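Local coordinates for uncharacterized protein (Legionella longbeachae NSW150, PDB 4JZA) that probably removes the 3-phosphate from phosphatidylinositol 3-phosphate, acting as a Legionella phosphoinositide phosphatase in lipid metabolism at the interface of pathogen and host, at residues 201-205 with 217-221; 221-225 with 281-285. All blocks are in the same frame, centred on the assembly; numbering follows the deposited sequence.

One side chain can serve two helix interfaces at once, and F221 is a worked example. Contact 1 joins helix 198-206 to helix 214-234, its near neighbour in sequence; contact 2 starts at F221, where contact 1 ends, and carries helix 214-234 on to segment 281-285 on helix 274-288, 56 residues on from the end of 221-225. The two centres lie about 9 Å apart and some 34 and 40 Å from the centre of the chain; contact 1 and segment 221-225 fall in the phosphoinositide phosphatase insertion domain, a helical part of the chain. F221 belongs to both, and Y203 and F204 of contact 1 pack on F284 of contact 2, so the three helices close around one aromatic cluster.

Contact 1. Residues 201-205 with 217-221; sequences HAYFC and VIRDF
Widely spaced helices can still interlock when one long side chain spans the gap, and here it is Y203. Both segments are alpha-helix, their axes 13.0 Å apart at closest approach and crossing at 123°; Y203 stands nearest F221 (CA to CA 9.6 Å) and F204 nearest V217 (9.3 Å). With chi1 t, the Y203 ring projects as a bump into the hollow lined by V217, with D220 and F221 one turn on along the same face. At its tip, Y203 OH donates a very short 2.5 Å hydrogen bond to D220 OD1, D220 also being t. V217 CG1 fills in beside the ring edge, 3.8 Å from Y203 CE2, and F221, again t, turns its own edge to the Y203 face in a T-shaped pair (centroids 6.0 Å, planes at 79°). F204, chi1 m, sets off sideways but its ring swings back until CE1 lies 4.4 Å from V217 CG1. The tyrosine-aspartate bond sits at the edge of an aromatic contact between two helices of the insertion domain. H262 of helix 261-270 meets both partners, bonding D220 OD2 and stacking edge-to-face with Y203, while F284 of helix 274-288 packs against the Y203 and F221 rings.

Contact 2. Residues 221-225 with 281-285; sequences FNNFL and LTQFK
At the apolar centre the edge of F284, chi1 t, meets the face of the F221 ring, also t, in a T-shaped pair (centroids 4.9 Å, planes at 72°; F221 CZ to F284 CD2 3.6 Å). L281 adjoins the ring, its CD2 4.1 Å from F221 CZ and 3.9 Å from F224 CE2, and L225 CD2 lies 3.9 Å from L281 CB. F221 CE2 comes within 3.3 Å of K285 N, close to the helix backbone. This is antiparallel alpha-alpha packing between helices 214-234 and 274-288: the alpha-helical segments approach to 10.8 Å between axes at -154°, with F221 opposite K285 (CA to CA 7.1 Å) and L225 opposite L281 (7.8 Å). M267 of helix 261-270 touches F224 and L281. Farther out, K285 CB lies 3.9 Å from F221 CE2, beside the ring, and its side chain, chi1 and chi3 t but bent at chi4 (36°), brings NZ past L225 CD1 (4.2 Å) to donate a 2.9 Å hydrogen bond to N222 OD1.

Contact 1. Residues 201-205 with 217-221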
loop_
_atom_site.group_PDB
_atom_site.type_symbol
_atom_site.label_atom_id
_atom_site.label_comp_id
_atom_site.label_asym_id
_atom_site.label_seq_id
_atom_site.Cartn_x
_atom_site.Cartn_y
_atom_site.Cartn_z
ATOM N N HIS A 201 -24.578 -4.444 -10.535
ATOM C CA HIS A 201 -23.249 -3.994 -10.981
ATOM C C HIS A 201 -22.871 -4.708 -12.275
ATOM O O HIS A 201 -22.341 -4.064 -13.200
ATOM C CB HIS A 201 -22.177 -4.273 -9.909
ATOM C CG HIS A 201 -20.970 -3.373 -9.978
ATOM N ND1 HIS A 201 -20.993 -2.057 -9.570
ATOM C CD2 HIS A 201 -19.697 -3.611 -10.366
ATOM C CE1 HIS A 201 -19.790 -1.523 -9.698
ATOM N NE2 HIS A 201 -18.990 -2.442 -10.196
ATOM N N ALA A 202 -23.144 -6.009 -12.363
ATOM C CA ALA A 202 -22.833 -6.698 -13.588
ATOM C C ALA A 202 -23.686 -6.161 -14.752
ATOM O O ALA A 202 -23.182 -6.028 -15.899
ATOM C CB ALA A 202 -23.024 -8.188 -13.447
ATOM N N TYR A 203 -24.959 -5.851 -14.468
ATOM C CA TYR A 203 -25.872 -5.369 -15.516
ATOM C C TYR A 203 -25.284 -4.142 -16.198
ATOM O O TYR A 203 -25.037 -4.158 -17.383
ATOM C CB TYR A 203 -27.277 -5.061 -14.968
ATOM C CG TYR A 203 -28.283 -4.670 -16.035
ATOM C CD1 TYR A 203 -28.900 -5.638 -16.792
ATOM C CD2 TYR A 203 -28.616 -3.376 -16.278
ATOM C CE1 TYR A 203 -29.817 -5.340 -17.766
ATOM C CE2 TYR A 203 -29.528 -3.054 -17.273
ATOM C CZ TYR A 203 -30.139 -4.047 -18.011
ATOM O OH TYR A 203 -31.050 -3.799 -19.029
ATOM N N PHE A 204 -25.011 -3.103 -15.437
ATOM C CA PHE A 204 -24.582 -1.843 -16.018
ATOM C C PHE A 204 -23.161 -1.913 -16.553
ATOM O O PHE A 204 -22.843 -1.296 -17.560
ATOM C CB PHE A 204 -24.699 -0.703 -14.990
ATOM C CG PHE A 204 -26.114 -0.298 -14.674
ATOM C CD1 PHE A 204 -26.867 0.422 -15.587
ATOM C CD2 PHE A 204 -26.695 -0.622 -13.456
ATOM C CE1 PHE A 204 -28.179 0.792 -15.289
ATOM C CE2 PHE A 204 -27.995 -0.243 -13.146
ATOM C CZ PHE A 204 -28.738 0.459 -14.061
ATOM N N CYS A 205 -22.285 -2.650 -15.890
ATOM C CA CYS A 205 -20.876 -2.686 -16.345
ATOM C C CYS A 205 -20.709 -3.523 -17.602
ATOM O O CYS A 205 -19.734 -3.360 -18.303
ATOM C CB CYS A 205 -19.899 -3.151 -15.235
ATOM S SG CYS A 205 -19.756 -1.959 -13.874
ATOM N N VAL A 217 -32.750 1.258 -21.613
ATOM C CA VAL A 217 -32.469 0.354 -20.488
ATOM C C VAL A 217 -33.732 -0.239 -19.893
ATOM O O VAL A 217 -33.832 -1.449 -19.748
ATOM C CB VAL A 217 -31.665 1.047 -19.380
ATOM C CG1 VAL A 217 -31.502 0.127 -18.167
ATOM C CG2 VAL A 217 -30.298 1.440 -19.932
ATOM N N ILE A 218 -34.714 0.604 -19.586
ATOM C CA ILE A 218 -35.987 0.121 -19.032
ATOM C C ILE A 218 -36.619 -0.930 -19.929
ATOM O O ILE A 218 -37.027 -1.978 -19.442
ATOM C CB ILE A 218 -36.990 1.265 -18.839
ATOM C CG1 ILE A 218 -36.435 2.254 -17.810
ATOM C CG2 ILE A 218 -38.362 0.718 -18.411
ATOM C CD1 ILE A 218 -36.931 3.674 -17.960
ATOM N N ARG A 219 -36.665 -0.652 -21.234
ATOM C CA ARG A 219 -37.250 -1.589 -22.185
ATOM C C ARG A 219 -36.421 -2.863 -22.204
ATOM O O ARG A 219 -36.973 -3.958 -22.087
ATOM C CB ARG A 219 -37.451 -0.977 -23.604
ATOM C CG ARG A 219 -38.842 -0.332 -23.826
ATOM C CD ARG A 219 -39.090 0.169 -25.264
ATOM N NE ARG A 219 -38.206 -0.502 -26.224
ATOM C CZ ARG A 219 -37.160 0.048 -26.853
ATOM N NH1 ARG A 219 -36.830 1.332 -26.700
ATOM N NH2 ARG A 219 -36.435 -0.702 -27.673
ATOM N N ASP A 220 -35.096 -2.731 -22.320
ATOM C CA ASP A 220 -34.222 -3.903 -22.312
ATOM C C ASP A 220 -34.546 -4.833 -21.145
ATOM O O ASP A 220 -34.638 -6.043 -21.319
ATOM C CB ASP A 220 -32.750 -3.490 -22.216
ATOM C CG ASP A 220 -31.811 -4.686 -22.072
ATOM O OD1 ASP A 220 -31.680 -5.236 -20.948
ATOM O OD2 ASP A 220 -31.204 -5.054 -23.099
ATOM N N PHE A 221 -34.711 -4.262 -19.955
ATOM C CA PHE A 221 -34.931 -5.076 -18.785
ATOM C C PHE A 221 -36.319 -5.707 -18.755
ATOM O O PHE A 221 -36.455 -6.871 -18.359
ATOM C CB PHE A 221 -34.670 -4.308 -17.491
ATOM C CG PHE A 221 -34.650 -5.204 -16.297
ATOM C CD1 PHE A 221 -33.776 -6.253 -16.252
ATOM C CD2 PHE A 221 -35.545 -5.048 -15.273
ATOM C CE1 PHE A 221 -33.778 -7.125 -15.192
ATOM C CE2 PHE A 221 -35.555 -5.919 -14.201
ATOM C CZ PHE A 221 -34.675 -6.963 -14.161
#

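Contact 2. Residues 221-225 with 281-285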
loop_
_atom_site.group_PDB
_atom_site.type_symbol
_atom_site.label_atom_id
_atom_site.label_comp_id
_atom_site.label_asym_id
_atom_site.label_seq_id
_atom_site.Cartn_x
_atom_site.Cartn_y
_atom_site.Cartn_z
ATOM N N PHE A 221 -34.711 -4.262 -19.955
ATOM C CA PHE A 221 -34.931 -5.076 -18.785
ATOM C C PHE A 221 -36.319 -5.707 -18.755
ATOM O O PHE A 221 -36.455 -6.871 -18.359
ATOM C CB PHE A 221 -34.670 -4.308 -17.491
ATOM C CG PHE A 221 -34.650 -5.204 -16.297
ATOM C CD1 PHE A 221 -33.776 -6.253 -16.252
ATOM C CD2 PHE A 221 -35.545 -5.048 -15.273
ATOM C CE1 PHE A 221 -33.778 -7.125 -15.192
ATOM C CE2 PHE A 221 -35.555 -5.919 -14.201
ATOM C CZ PHE A 221 -34.675 -6.963 -14.161
ATOM N N ASN A 222 -37.334 -4.963 -19.199
ATOM C CA ASN A 222 -38.677 -5.522 -19.337
ATOM C C ASN A 222 -38.713 -6.636 -20.400
ATOM O O ASN A 222 -39.351 -7.665 -20.183
ATOM C CB ASN A 222 -39.704 -4.430 -19.648
ATOM C CG ASN A 222 -39.905 -3.454 -18.484
ATOM O OD1 ASN A 222 -39.661 -3.783 -17.326
ATOM N ND2 ASN A 222 -40.316 -2.244 -18.798
ATOM N N ASN A 223 -38.017 -6.454 -21.528
ATOM C CA ASN A 223 -37.918 -7.507 -22.565
ATOM C C ASN A 223 -37.269 -8.765 -22.044
ATOM O O ASN A 223 -37.525 -9.870 -22.551
ATOM C CB ASN A 223 -37.118 -7.033 -23.793
ATOM C CG ASN A 223 -37.883 -6.030 -24.609
ATOM O OD1 ASN A 223 -39.054 -5.797 -24.356
ATOM N ND2 ASN A 223 -37.228 -5.425 -25.582
ATOM N N PHE A 224 -36.375 -8.583 -21.082
ATOM C CA PHE A 224 -35.764 -9.705 -20.414
ATOM C C PHE A 224 -36.769 -10.434 -19.524
ATOM O O PHE A 224 -36.784 -11.660 -19.478
ATOM C CB PHE A 224 -34.558 -9.269 -19.573
ATOM C CG PHE A 224 -33.991 -10.390 -18.779
ATOM C CD1 PHE A 224 -33.368 -11.457 -19.431
ATOM C CD2 PHE A 224 -34.184 -10.453 -17.427
ATOM C CE1 PHE A 224 -32.899 -12.532 -18.729
ATOM C CE2 PHE A 224 -33.729 -11.530 -16.721
ATOM C CZ PHE A 224 -33.086 -12.569 -17.374
ATOM N N LEU A 225 -37.592 -9.683 -18.811
ATOM C CA LEU A 225 -38.544 -10.295 -17.892
ATOM C C LEU A 225 -39.604 -11.141 -18.592
ATOM O O LEU A 225 -39.985 -12.201 -18.094
ATOM C CB LEU A 225 -39.222 -9.227 -17.071
ATOM C CG LEU A 225 -38.321 -8.593 -16.031
ATOM C CD1 LEU A 225 -39.154 -7.649 -15.200
ATOM C CD2 LEU A 225 -37.662 -9.622 -15.141
ATOM N N LEU A 281 -35.183 -9.998 -9.444
ATOM C CA LEU A 281 -35.605 -9.460 -10.718
ATOM C C LEU A 281 -36.664 -8.364 -10.546
ATOM O O LEU A 281 -36.492 -7.277 -11.094
ATOM C CB LEU A 281 -36.102 -10.582 -11.654
ATOM C CG LEU A 281 -35.021 -11.532 -12.150
ATOM C CD1 LEU A 281 -35.649 -12.596 -13.041
ATOM C CD2 LEU A 281 -33.942 -10.774 -12.916
ATOM N N THR A 282 -37.750 -8.631 -9.810
ATOM C CA THR A 282 -38.842 -7.637 -9.749
ATOM C C THR A 282 -38.422 -6.448 -8.868
ATOM O O THR A 282 -38.956 -5.356 -8.967
ATOM C CB THR A 282 -40.250 -8.234 -9.392
ATOM O OG1 THR A 282 -40.181 -8.959 -8.160
ATOM C CG2 THR A 282 -40.838 -9.148 -10.592
ATOM N N GLN A 283 -37.401 -6.668 -8.065
ATOM C CA GLN A 283 -36.771 -5.608 -7.288
ATOM C C GLN A 283 -35.834 -4.690 -8.102
ATOM O O GLN A 283 -35.646 -3.526 -7.748
ATOM C CB GLN A 283 -35.993 -6.300 -6.197
ATOM C CG GLN A 283 -35.202 -5.425 -5.258
ATOM C CD GLN A 283 -34.304 -6.297 -4.415
ATOM O OE1 GLN A 283 -33.082 -6.346 -4.634
ATOM N NE2 GLN A 283 -34.921 -7.090 -3.521
ATOM N N PHE A 284 -35.251 -5.210 -9.186
ATOM C CA PHE A 284 -34.452 -4.403 -10.122
ATOM C C PHE A 284 -35.359 -3.561 -11.040
ATOM O O PHE A 284 -35.101 -2.366 -11.221
ATOM C CB PHE A 284 -33.471 -5.284 -10.940
ATOM C CG PHE A 284 -32.405 -4.505 -11.692
ATOM C CD1 PHE A 284 -31.775 -3.390 -11.121
ATOM C CD2 PHE A 284 -32.003 -4.907 -12.953
ATOM C CE1 PHE A 284 -30.802 -2.677 -11.798
ATOM C CE2 PHE A 284 -31.017 -4.199 -13.637
ATOM C CZ PHE A 284 -30.418 -3.080 -13.061
ATOM N N LYS A 285 -36.433 -4.169 -11.574
ATOM C CA LYS A 285 -37.499 -3.452 -12.334
ATOM C C LYS A 285 -37.944 -2.227 -11.566
ATOM O O LYS A 285 -38.048 -1.137 -12.127
ATOM C CB LYS A 285 -38.728 -4.361 -12.593
ATOM C CG LYS A 285 -39.828 -3.799 -13.508
ATOM C CD LYS A 285 -41.207 -4.324 -13.088
ATOM C CE LYS A 285 -42.313 -4.252 -14.163
ATOM N NZ LYS A 285 -41.865 -4.512 -15.561
#